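PDB 2X2Z: apical membrane antigen 1, soluble form from Toxoplasma gondii, which takes part in host cell invasion as a parasite-surface component of the moving junction, which it forms together with the rhoptry neck proteins. Local coordinates for residues T45-P50 / W291-S296; F136-M141 / Y150-V155. All coordinates share one frame; numbering follows the deposited sequence.

Interaction 1: T45-P50 / W291-S296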
ATOM      1  N   THR A  45      17.249  21.227 -10.191  1.00 27.93           N
ATOM      2  CA  THR A  45      16.771  21.099  -8.799  1.00 26.84           C
ATOM      3  C   THR A  45      16.504  19.614  -8.417  1.00 25.67           C
ATOM      4  O   THR A  45      15.879  18.868  -9.177  1.00 25.81           O
ATOM      5  CB  THR A  45      15.551  22.038  -8.496  1.00 29.13           C
ATOM      6  OG1 THR A  45      15.925  23.410  -8.735  1.00 30.74           O
ATOM      7  CG2 THR A  45      15.063  21.900  -7.019  1.00 25.69           C
ATOM      8  N   LEU A  46      17.035  19.186  -7.274  1.00 24.05           N
ATOM      9  CA  LEU A  46      16.831  17.804  -6.807  1.00 23.56           C
ATOM     10  C   LEU A  46      15.481  17.538  -6.074  1.00 21.80           C
ATOM     11  O   LEU A  46      15.228  18.085  -4.986  1.00 20.05           O
ATOM     12  CB  LEU A  46      18.008  17.376  -5.944  1.00 22.35           C
ATOM     13  CG  LEU A  46      18.242  15.873  -5.815  1.00 25.12           C
ATOM     14  CD1 LEU A  46      18.369  15.124  -7.205  1.00 25.29           C
ATOM     15  CD2 LEU A  46      19.482  15.629  -4.932  1.00 26.21           C
ATOM     16  N   TYR A  47      14.659  16.676  -6.668  1.00 20.45           N
ATOM     17  CA  TYR A  47      13.301  16.340  -6.138  1.00 18.62           C
ATOM     18  C   TYR A  47      13.180  14.888  -5.678  1.00 18.81           C
ATOM     19  O   TYR A  47      13.862  13.969  -6.190  1.00 18.62           O
ATOM     20  CB  TYR A  47      12.228  16.587  -7.201  1.00 19.40           C
ATOM     21  CG  TYR A  47      12.147  18.043  -7.610  1.00 17.94           C
ATOM     22  CD1 TYR A  47      12.743  18.474  -8.783  1.00 17.19           C
ATOM     23  CD2 TYR A  47      11.495  18.994  -6.797  1.00 19.17           C
ATOM     24  CE1 TYR A  47      12.688  19.786  -9.168  1.00 16.85           C
ATOM     25  CE2 TYR A  47      11.454  20.341  -7.175  1.00 18.57           C
ATOM     26  CZ  TYR A  47      12.062  20.722  -8.369  1.00 20.35           C
ATOM     27  OH  TYR A  47      12.025  22.051  -8.793  1.00 24.60           O
ATOM     28  N   ARG A  48      12.280  14.670  -4.725  1.00 18.03           N
ATOM     29  CA  ARG A  48      11.996  13.346  -4.232  1.00 15.94           C
ATOM     30  C   ARG A  48      10.955  12.799  -5.174  1.00 16.64           C
ATOM     31  O   ARG A  48      10.104  13.553  -5.717  1.00 14.33           O
ATOM     32  CB  ARG A  48      11.477  13.423  -2.801  1.00 16.18           C
ATOM     33  CG  ARG A  48      12.511  13.976  -1.798  1.00 13.38           C
ATOM     34  CD  ARG A  48      12.059  13.773  -0.380  1.00 15.72           C
ATOM     35  NE  ARG A  48      12.356  12.386  -0.010  1.00 12.65           N
ATOM     36  CZ  ARG A  48      11.906  11.758   1.049  1.00 16.01           C
ATOM     37  NH1 ARG A  48      11.180  12.415   1.998  1.00 14.74           N
ATOM     38  NH2 ARG A  48      12.255  10.475   1.192  1.00 18.54           N
ATOM     39  N   GLU A  49      11.026  11.481  -5.358  1.00 16.84           N
ATOM     40  CA  GLU A  49      10.218  10.774  -6.340  1.00 14.93           C
ATOM     41  C   GLU A  49       9.666   9.511  -5.738  1.00 14.34           C
ATOM     42  O   GLU A  49      10.397   8.720  -5.163  1.00 15.33           O
ATOM     43  CB  GLU A  49      11.093  10.374  -7.518  1.00 15.81           C
ATOM     44  CG  GLU A  49      10.315   9.807  -8.705  1.00 12.43           C
ATOM     45  CD  GLU A  49      11.267   9.022  -9.687  1.00 17.15           C
ATOM     46  OE1 GLU A  49      12.311   8.506  -9.285  1.00 14.88           O
ATOM     47  OE2 GLU A  49      11.004   8.972 -10.862  1.00 16.49           O
ATOM     48  N   PRO A  50       8.365   9.264  -5.909  1.00 14.54           N
ATOM     49  CA  PRO A  50       7.891   7.948  -5.488  1.00 13.56           C
ATOM     50  C   PRO A  50       8.499   6.799  -6.297  1.00 15.59           C
ATOM     51  O   PRO A  50       8.603   6.903  -7.556  1.00 17.39           O
ATOM     52  CB  PRO A  50       6.378   8.009  -5.707  1.00 14.81           C
ATOM     53  CG  PRO A  50       6.006   9.544  -5.926  1.00 12.86           C
ATOM     54  CD  PRO A  50       7.322  10.157  -6.448  1.00 13.14           C
ATOM     55  N   TRP A 291       6.441  19.360  -6.214  1.00 21.21           N
ATOM     56  CA  TRP A 291       7.097  18.109  -5.829  1.00 20.79           C
ATOM     57  C   TRP A 291       7.899  18.356  -4.540  1.00 20.23           C
ATOM     58  O   TRP A 291       8.439  19.406  -4.400  1.00 19.10           O
ATOM     59  CB  TRP A 291       8.046  17.651  -6.973  1.00 20.66           C
ATOM     60  CG  TRP A 291       7.376  17.615  -8.360  1.00 22.49           C
ATOM     61  CD1 TRP A 291       6.082  17.269  -8.622  1.00 22.73           C
ATOM     62  CD2 TRP A 291       7.979  17.884  -9.652  1.00 26.42           C
ATOM     63  NE1 TRP A 291       5.813  17.352  -9.967  1.00 26.20           N
ATOM     64  CE2 TRP A 291       6.956  17.710 -10.634  1.00 27.22           C
ATOM     65  CE3 TRP A 291       9.267  18.276 -10.073  1.00 27.38           C
ATOM     66  CZ2 TRP A 291       7.183  17.882 -12.024  1.00 29.19           C
ATOM     67  CZ3 TRP A 291       9.500  18.462 -11.482  1.00 28.95           C
ATOM     68  CH2 TRP A 291       8.459  18.248 -12.433  1.00 31.64           C
ATOM     69  N   PRO A 292       8.042  17.357  -3.658  1.00 19.70           N
ATOM     70  CA  PRO A 292       8.893  17.503  -2.488  1.00 20.15           C
ATOM     71  C   PRO A 292      10.354  17.709  -2.869  1.00 21.32           C
ATOM     72  O   PRO A 292      10.875  17.087  -3.868  1.00 19.48           O
ATOM     73  CB  PRO A 292       8.784  16.145  -1.801  1.00 20.34           C
ATOM     74  CG  PRO A 292       7.608  15.432  -2.471  1.00 17.52           C
ATOM     75  CD  PRO A 292       7.726  15.934  -3.890  1.00 21.39           C
ATOM     76  N   LEU A 293      11.010  18.562  -2.096  1.00 21.87           N
ATOM     77  CA  LEU A 293      12.423  18.807  -2.317  1.00 24.02           C
ATOM     78  C   LEU A 293      13.247  17.761  -1.605  1.00 23.57           C
ATOM     79  O   LEU A 293      12.901  17.321  -0.527  1.00 22.72           O
ATOM     80  CB  LEU A 293      12.806  20.211  -1.850  1.00 23.86           C
ATOM     81  CG  LEU A 293      12.115  21.395  -2.534  1.00 26.38           C
ATOM     82  CD1 LEU A 293      12.160  22.646  -1.609  1.00 21.55           C
ATOM     83  CD2 LEU A 293      12.744  21.713  -3.847  1.00 27.24           C
ATOM     84  N   HIS A 294      14.345  17.343  -2.239  1.00 26.65           N
ATOM     85  CA  HIS A 294      15.411  16.576  -1.568  1.00 27.51           C
ATOM     86  C   HIS A 294      15.871  17.292  -0.275  1.00 28.45           C
ATOM     87  O   HIS A 294      15.929  18.501  -0.218  1.00 28.03           O
ATOM     88  CB  HIS A 294      16.594  16.386  -2.529  1.00 27.46           C
ATOM     89  CG  HIS A 294      17.779  15.742  -1.891  1.00 26.29           C
ATOM     90  ND1 HIS A 294      17.963  14.382  -1.882  1.00 26.26           N
ATOM     91  CD2 HIS A 294      18.843  16.271  -1.230  1.00 25.60           C
ATOM     92  CE1 HIS A 294      19.104  14.098  -1.267  1.00 26.04           C
ATOM     93  NE2 HIS A 294      19.655  15.223  -0.863  1.00 24.83           N
ATOM     94  N   GLN A 295      16.091  16.536   0.784  1.00 30.94           N
ATOM     95  CA  GLN A 295      16.567  17.064   2.075  1.00 32.74           C
ATOM     96  C   GLN A 295      17.607  16.062   2.517  1.00 33.51           C
ATOM     97  O   GLN A 295      17.317  14.857   2.464  1.00 33.03           O
ATOM     98  CB  GLN A 295      15.475  17.002   3.143  1.00 33.62           C
ATOM     99  CG  GLN A 295      14.367  17.998   3.002  1.00 38.19           C
ATOM    100  CD  GLN A 295      13.270  17.822   4.065  1.00 40.96           C
ATOM    101  OE1 GLN A 295      13.533  17.592   5.254  1.00 42.99           O
ATOM    102  NE2 GLN A 295      12.043  17.957   3.634  1.00 42.66           N
ATOM    103  N   SER A 296      18.768  16.547   2.992  1.00 34.48           N
ATOM    104  CA  SER A 296      19.881  15.726   3.550  1.00 35.63           C
ATOM    105  C   SER A 296      19.369  14.646   4.503  1.00 34.94           C
ATOM    106  O   SER A 296      19.711  13.467   4.376  1.00 35.65           O
ATOM    107  CB  SER A 296      20.903  16.620   4.345  1.00 36.13           C
ATOM    108  OG  SER A 296      21.525  17.643   3.563  1.00 40.01           O
TER
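With CG of Tyr47 anti to its carbonyl carbon (chi1 -63°) and CG of Trp291 likewise placed (chi1 -51°), the two rings meet in a T-shaped stack, planes at 89°. The tryptophan supplies the edge: its CE3 stands over the centre of the phenol ring, 3.7 Å from Tyr47 CD1. The rim of that phenol ring meets Pro292 O, and Leu293 CD2 lies 3.8 Å from Tyr47 CE2. Two nearly straight backbone bonds pin the chains together on both sides of Tyr47: Arg48 N donates a hydrogen bond to Pro292 O at 2.9 Å, and His294 N donates one to Leu46 O at 3.0 Å. Leu46 then lays CD2 over one face of the imidazole, 3.5 Å from His294 CG, as a CH-pi contact. Beyond the bonded backbone, Arg48 runs its CG past Leu293 O, and its NH1 is held by Asp274 O. The single bridge at Tyr47 and Leu293 is thus an interdomain contact, a DII loop lying along the edge of the two-stranded antiparallel DI sheet 38-42/45-49. Val42 of that sheet touches both Tyr47 and Trp291, while Tyr150 of strand 150-157 stacks on the indole.

Interaction 2: F136-M141 / Y150-V155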
ATOM      1  N   PHE A 136       4.785   4.677 -16.023  1.00 19.54           N
ATOM      2  CA  PHE A 136       6.190   4.417 -16.243  1.00 20.25           C
ATOM      3  C   PHE A 136       6.730   4.972 -17.610  1.00 21.26           C
ATOM      4  O   PHE A 136       7.894   5.423 -17.738  1.00 19.82           O
ATOM      5  CB  PHE A 136       6.506   2.920 -16.112  1.00 20.31           C
ATOM      6  CG  PHE A 136       7.963   2.643 -16.174  1.00 20.35           C
ATOM      7  CD1 PHE A 136       8.538   2.146 -17.338  1.00 21.27           C
ATOM      8  CD2 PHE A 136       8.769   2.932 -15.078  1.00 20.74           C
ATOM      9  CE1 PHE A 136       9.923   1.903 -17.416  1.00 22.43           C
ATOM     10  CE2 PHE A 136      10.142   2.723 -15.112  1.00 23.48           C
ATOM     11  CZ  PHE A 136      10.752   2.215 -16.324  1.00 23.15           C
ATOM     12  N   LYS A 137       5.887   4.935 -18.600  1.00 22.34           N
ATOM     13  CA  LYS A 137       6.265   5.512 -19.870  1.00 26.27           C
ATOM     14  C   LYS A 137       6.013   7.006 -19.990  1.00 27.55           C
ATOM     15  O   LYS A 137       6.208   7.555 -21.060  1.00 28.48           O
ATOM     16  CB  LYS A 137       5.659   4.677 -21.014  1.00 26.57           C
ATOM     17  CG  LYS A 137       6.334   3.288 -21.048  1.00 28.69           C
ATOM     18  CD  LYS A 137       5.520   2.248 -21.761  1.00 33.38           C
ATOM     19  CE  LYS A 137       6.440   1.187 -22.375  1.00 34.72           C
ATOM     20  NZ  LYS A 137       5.601   0.328 -23.302  1.00 37.14           N
ATOM     21  N   THR A 138       5.641   7.667 -18.878  1.00 28.86           N
ATOM     22  CA  THR A 138       5.325   9.106 -18.847  1.00 31.00           C
ATOM     23  C   THR A 138       6.233   9.867 -17.878  1.00 32.51           C
ATOM     24  O   THR A 138       6.234   9.635 -16.646  1.00 33.48           O
ATOM     25  CB  THR A 138       3.852   9.376 -18.402  1.00 31.39           C
ATOM     26  OG1 THR A 138       2.960   8.687 -19.283  1.00 30.73           O
ATOM     27  CG2 THR A 138       3.526  10.898 -18.376  1.00 31.52           C
ATOM     28  N   VAL A 139       7.000  10.782 -18.420  1.00 33.18           N
ATOM     29  CA  VAL A 139       8.044  11.375 -17.634  1.00 34.66           C
ATOM     30  C   VAL A 139       7.852  12.877 -17.611  1.00 34.75           C
ATOM     31  O   VAL A 139       7.265  13.425 -18.548  1.00 36.22           O
ATOM     32  CB  VAL A 139       9.474  10.968 -18.174  1.00 34.83           C
ATOM     33  CG1 VAL A 139       9.772   9.519 -17.907  1.00 34.34           C
ATOM     34  CG2 VAL A 139       9.614  11.293 -19.666  1.00 35.79           C
ATOM     35  N   ALA A 140       8.315  13.549 -16.561  1.00 35.55           N
ATOM     36  CA  ALA A 140       8.332  15.016 -16.584  1.00 36.99           C
ATOM     37  C   ALA A 140       9.178  15.501 -17.775  1.00 38.75           C
ATOM     38  O   ALA A 140      10.165  14.864 -18.141  1.00 37.95           O
ATOM     39  CB  ALA A 140       8.864  15.583 -15.262  1.00 36.50           C
ATOM     40  N   MET A 141       8.769  16.589 -18.419  1.00 40.64           N
ATOM     41  CA  MET A 141       9.634  17.213 -19.411  1.00 43.57           C
ATOM     42  C   MET A 141      10.188  18.440 -18.709  1.00 45.27           C
ATOM     43  O   MET A 141       9.478  19.098 -17.947  1.00 46.10           O
ATOM     44  CB  MET A 141       8.880  17.618 -20.687  1.00 43.65           C
ATOM     45  CG  MET A 141       7.986  16.561 -21.319  1.00 44.54           C
ATOM     46  SD  MET A 141       8.922  15.152 -21.934  1.00 51.04           S
ATOM     47  CE  MET A 141       9.449  15.742 -23.564  1.00 48.50           C
ATOM     48  N   TYR A 150      12.298  11.822 -14.170  1.00 23.52           N
ATOM     49  CA  TYR A 150      11.364  11.928 -13.058  1.00 21.91           C
ATOM     50  C   TYR A 150      10.004  11.454 -13.603  1.00 20.21           C
ATOM     51  O   TYR A 150       9.572  11.883 -14.651  1.00 20.87           O
ATOM     52  CB  TYR A 150      11.308  13.354 -12.522  1.00 20.87           C
ATOM     53  CG  TYR A 150      10.527  13.521 -11.228  1.00 22.65           C
ATOM     54  CD1 TYR A 150      11.183  13.732 -10.024  1.00 20.52           C
ATOM     55  CD2 TYR A 150       9.143  13.440 -11.220  1.00 23.18           C
ATOM     56  CE1 TYR A 150      10.475  13.879  -8.828  1.00 21.72           C
ATOM     57  CE2 TYR A 150       8.439  13.583 -10.047  1.00 22.50           C
ATOM     58  CZ  TYR A 150       9.097  13.825  -8.870  1.00 20.43           C
ATOM     59  OH  TYR A 150       8.357  13.934  -7.718  1.00 23.75           O
ATOM     60  N   ARG A 151       9.388  10.523 -12.886  1.00 18.69           N
ATOM     61  CA  ARG A 151       8.170   9.846 -13.276  1.00 18.13           C
ATOM     62  C   ARG A 151       7.122  10.123 -12.191  1.00 18.00           C
ATOM     63  O   ARG A 151       7.398   9.937 -11.039  1.00 14.78           O
ATOM     64  CB  ARG A 151       8.451   8.352 -13.343  1.00 18.02           C
ATOM     65  CG  ARG A 151       9.270   8.001 -14.634  1.00 19.11           C
ATOM     66  CD  ARG A 151       9.468   6.529 -14.724  1.00 25.29           C
ATOM     67  NE  ARG A 151      10.129   6.141 -15.996  1.00 26.76           N
ATOM     68  CZ  ARG A 151      11.443   6.063 -16.153  1.00 27.00           C
ATOM     69  NH1 ARG A 151      12.255   6.288 -15.129  1.00 26.26           N
ATOM     70  NH2 ARG A 151      11.940   5.708 -17.332  1.00 31.43           N
ATOM     71  N   TYR A 152       5.942  10.554 -12.623  1.00 17.33           N
ATOM     72  CA  TYR A 152       4.821  10.854 -11.740  1.00 16.70           C
ATOM     73  C   TYR A 152       4.141   9.597 -11.213  1.00 16.22           C
ATOM     74  O   TYR A 152       4.177   8.575 -11.870  1.00 18.88           O
ATOM     75  CB  TYR A 152       3.810  11.654 -12.510  1.00 13.98           C
ATOM     76  CG  TYR A 152       4.333  12.875 -13.195  1.00 16.23           C
ATOM     77  CD1 TYR A 152       4.428  12.925 -14.606  1.00 16.61           C
ATOM     78  CD2 TYR A 152       4.680  14.020 -12.469  1.00 15.17           C
ATOM     79  CE1 TYR A 152       4.905  14.083 -15.286  1.00 20.14           C
ATOM     80  CE2 TYR A 152       5.132  15.183 -13.160  1.00 17.82           C
ATOM     81  CZ  TYR A 152       5.260  15.192 -14.573  1.00 18.34           C
ATOM     82  OH  TYR A 152       5.669  16.342 -15.247  1.00 17.48           O
ATOM     83  N   PRO A 153       3.578   9.651  -9.975  1.00 15.36           N
ATOM     84  CA  PRO A 153       2.843   8.532  -9.459  1.00 13.94           C
ATOM     85  C   PRO A 153       1.494   8.479 -10.198  1.00 14.16           C
ATOM     86  O   PRO A 153       1.118   9.447 -10.894  1.00 12.00           O
ATOM     87  CB  PRO A 153       2.715   8.875  -7.946  1.00 16.56           C
ATOM     88  CG  PRO A 153       2.744  10.415  -7.916  1.00 16.12           C
ATOM     89  CD  PRO A 153       3.819  10.693  -8.942  1.00 13.99           C
ATOM     90  N   PHE A 154       0.731   7.395 -10.044  1.00 14.17           N
ATOM     91  CA  PHE A 154      -0.533   7.315 -10.750  1.00 13.92           C
ATOM     92  C   PHE A 154      -1.623   6.874  -9.792  1.00 14.04           C
ATOM     93  O   PHE A 154      -1.314   6.278  -8.804  1.00 14.88           O
ATOM     94  CB  PHE A 154      -0.434   6.262 -11.863  1.00 11.97           C
ATOM     95  CG  PHE A 154      -0.328   4.854 -11.348  1.00 14.39           C
ATOM     96  CD1 PHE A 154      -1.485   4.094 -11.135  1.00 15.09           C
ATOM     97  CD2 PHE A 154       0.937   4.290 -11.055  1.00 16.33           C
ATOM     98  CE1 PHE A 154      -1.414   2.796 -10.657  1.00 13.78           C
ATOM     99  CE2 PHE A 154       1.033   2.990 -10.563  1.00 18.90           C
ATOM    100  CZ  PHE A 154      -0.156   2.232 -10.356  1.00 17.40           C
ATOM    101  N   VAL A 155      -2.887   7.106 -10.160  1.00 14.83           N
ATOM    102  CA  VAL A 155      -4.019   6.421  -9.550  1.00 14.70           C
ATOM    103  C   VAL A 155      -4.874   5.769 -10.604  1.00 15.67           C
ATOM    104  O   VAL A 155      -5.327   6.425 -11.523  1.00 15.90           O
ATOM    105  CB  VAL A 155      -4.873   7.426  -8.750  1.00 14.96           C
ATOM    106  CG1 VAL A 155      -6.184   6.771  -8.280  1.00 10.22           C
ATOM    107  CG2 VAL A 155      -4.003   7.972  -7.679  1.00 11.65           C
TER
HETATM  108  O   HOH W   1      10.072   4.982 -19.367  1.00 30.68           O
HETATM  109  O   HOH W   2       5.437  16.210 -17.971  1.00 38.18           O
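Arg151 and Phe136 carry one end of this contact, the guanidinium lying flat on the phenyl ring with planes 7° apart. The stack is off-centre: Arg151 NE sits near the rim of the ring, 3.5 Å from Phe136 CE2, and CZ is 4.2 Å from the centroid, a cation-pi distance. The same NE donates to Phe136 O at 2.9 Å, in the carbonyl plane and on a lone pair, so one residue offers both its ring and its backbone to the arginine. Water 1 bridges Phe136 O and Arg151 NH2, helping to fix the rotation of the guanidinium. Val139 CG1 backs the opposite face and packs 3.6 Å from Arg151 CG, whose side chain runs straight out (chi2 -177°, chi3 175°) to bring NE beside the phenyl ring's rim.

At the other end Ala140 N bonds to Tyr150 O at 2.8 Å, and Ala140 CB packs 3.3 Å from Tyr152 OH, which is hydrogen-bonded to water 2 in the plane of the phenol ring.

Further out, Tyr211 OH is weakly hydrogen-bonded to Arg151 NH1. The contact joins the end of helix 127-136 and the chain that follows it to strand 150-157 of the five-stranded antiparallel DI sheet, a helix-on-sheet packing consistent with the PAN-type fold of the AMA1 family; farther along that strand, Phe154 packs against the same helix.

How the interactions relate
Interactions 1 and 2 are neighbouring parts of one packed region, their centres about 15 Å apart, and strand 150-157 connects them. Arg48 O and Tyr150 OH are 2.7 Å apart, a probable hydrogen bond, and Glu49 OE2 probably accepts from Arg151 N at 3.0 Å. Apolar packing adds to these: Tyr47 CB lies 3.6 Å from Tyr150 CE1, and Trp291 CZ2 is equally close to Tyr152 CE2. Residues 150-152 therefore face 136-141 in interaction 2 while also contacting 45-50 and 291-296. Interaction 2 is local and confined to DI, whereas the segments of interaction 1 lie 241 residues apart at their closest ends and bring a DII loop onto DI.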